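Local structure of DNMT2 (Spodoptera frugiperda, 4H0N) at residues L100-I103 against G104-D107. The protein probably methylates cytosine 38 in the anticodon loop of tRNA(Asp) with S-adenosyl-L-methionine as methyl donor, and probably also has DNA (cytosine-5)-methyltransferase activity. The protein carries 3 engineered substitutions. Sequence-based numbering, arbitrary orientation.
Sequences LYLI and GILD. With CA (calcium ion), chain F.
Ile105 lays its CG2 methyl over one face of the Tyr101 ring, one helical turn along, in a CH-pi contact: the methyl carbon is 4.1 Å from the ring centroid and 25° off the ring normal. It is offset toward the rim, on the hydroxyl side, where CZ of Tyr101 comes within 3.7 Å of CG2 of Ile105. With CG anti to the backbone N (chi1 175°), the tyrosine ring swings toward the next turn although its CB points away, and chi2 near -106° turns a face to the methyl. Both branches of Ile105 meet the tyrosine, CG2 over the face and CD1 near CE1, and CD1 reaches on to Leu102, whose CD2 lies 4.2 Å from CD1 of Ile105, the two side chains running alongside. A beta-branched residue suits this place, since it can cover a flat ring and meet a leucine at once.

Beneath these side chains the i to i+4 backbone hydrogen bonds of the helix continue, with Gly104 N bonded to Leu100 O and Ile105 N to Tyr101 O, the latter at 3.1 Å. Leu102, Ile103 and Leu106 are buried; Ile103 and Leu106 pack on helix 127-138, whereas Tyr101 and Leu102 rest on Ile57, a residue that probably binds S-adenosyl-L-homocysteine. The exposed side carries a calcium ion, bound by Asp107 OD1 at 2.5 Å and, at a long 2.9 Å, by Gly104 O. Gly104 has no side chain beside its carbonyl, and the aspartate supplies the negative charge. Lys135 donates to Ile103 O and, weakly, to Asp107 OD1. This is helix 99-105 of a Rossmann-like class I methyltransferase fold, lying in sequence between parallel strands 72-75 and 114-119, with a surface calcium site formed by Gly104 and Asp107.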
loop_
_atom_site.group_PDB
_atom_site.type_symbol
_atom_site.label_atom_id
_atom_site.label_comp_id
_atom_site.label_asym_id
_atom_site.label_seq_id
_atom_site.Cartn_x
_atom_site.Cartn_y
_atom_site.Cartn_z
ATOM N N LEU A 100 0.036 19.486 0.135
ATOM C CA LEU A 100 0.305 20.814 0.672
ATOM C C LEU A 100 -0.971 21.512 1.140
ATOM O O LEU A 100 -0.940 22.315 2.071
ATOM C CB LEU A 100 1.020 21.685 -0.362
ATOM C CG LEU A 100 2.528 21.477 -0.475
ATOM C CD1 LEU A 100 3.153 22.592 -1.295
ATOM C CD2 LEU A 100 3.168 21.394 0.903
ATOM N N TYR A 101 -2.085 21.202 0.485
ATOM C CA TYR A 101 -3.372 21.760 0.860
ATOM C C TYR A 101 -3.798 21.297 2.250
ATOM O O TYR A 101 -4.376 22.070 3.016
ATOM C CB TYR A 101 -4.440 21.382 -0.159
ATOM C CG TYR A 101 -5.819 21.842 0.235
ATOM C CD1 TYR A 101 -6.771 20.939 0.697
ATOM C CD2 TYR A 101 -6.164 23.189 0.165
ATOM C CE1 TYR A 101 -8.033 21.362 1.058
ATOM C CE2 TYR A 101 -7.426 23.621 0.528
ATOM C CZ TYR A 101 -8.358 22.704 0.971
ATOM O OH TYR A 101 -9.613 23.133 1.331
ATOM N N LEU A 102 -3.510 20.038 2.569
ATOM C CA LEU A 102 -3.866 19.482 3.872
ATOM C C LEU A 102 -3.091 20.153 4.995
ATOM O O LEU A 102 -3.681 20.609 5.974
ATOM C CB LEU A 102 -3.640 17.970 3.900
ATOM C CG LEU A 102 -4.519 17.169 2.940
ATOM C CD1 LEU A 102 -4.337 15.679 3.163
ATOM C CD2 LEU A 102 -5.984 17.566 3.077
ATOM N N ILE A 103 -1.770 20.207 4.842
ATOM C CA ILE A 103 -0.899 20.875 5.801
ATOM C C ILE A 103 -1.416 22.273 6.110
ATOM O O ILE A 103 -1.406 22.716 7.261
ATOM C CB ILE A 103 0.538 20.981 5.262
ATOM C CG1 ILE A 103 1.130 19.581 5.063
ATOM C CG2 ILE A 103 1.405 21.814 6.194
ATOM C CD1 ILE A 103 2.509 19.577 4.433
ATOM N N GLY A 104 -1.885 22.954 5.070
ATOM C CA GLY A 104 -2.476 24.267 5.222
ATOM C C GLY A 104 -3.672 24.245 6.148
ATOM O O GLY A 104 -3.645 24.893 7.185
ATOM N N ILE A 105 -4.699 23.476 5.797
ATOM C CA ILE A 105 -5.971 23.518 6.510
ATOM C C ILE A 105 -5.967 22.827 7.865
ATOM O O ILE A 105 -7.025 22.667 8.467
ATOM C CB ILE A 105 -7.124 22.888 5.695
ATOM C CG1 ILE A 105 -6.838 21.413 5.413
ATOM C CG2 ILE A 105 -7.380 23.670 4.415
ATOM C CD1 ILE A 105 -8.061 20.634 4.988
ATOM N N LEU A 106 -4.804 22.417 8.352
ATOM C CA LEU A 106 -4.759 21.667 9.604
ATOM C C LEU A 106 -5.193 22.488 10.827
ATOM O O LEU A 106 -5.903 21.990 11.702
ATOM C CB LEU A 106 -3.372 21.058 9.824
ATOM C CG LEU A 106 -3.317 19.941 10.871
ATOM C CD1 LEU A 106 -4.418 18.904 10.641
ATOM C CD2 LEU A 106 -1.949 19.283 10.848
ATOM N N ASP A 107 -4.779 23.750 10.877
ATOM C CA ASP A 107 -5.078 24.613 12.015
ATOM C C ASP A 107 -6.570 24.908 12.176
ATOM O O ASP A 107 -6.995 25.456 13.195
ATOM C CB ASP A 107 -4.310 25.929 11.892
ATOM C CG ASP A 107 -4.651 26.680 10.624
ATOM O OD1 ASP A 107 -4.787 26.021 9.579
ATOM O OD2 ASP A 107 -4.790 27.920 10.670
HETATM CA CA CA F . -4.278 27.644 7.753
#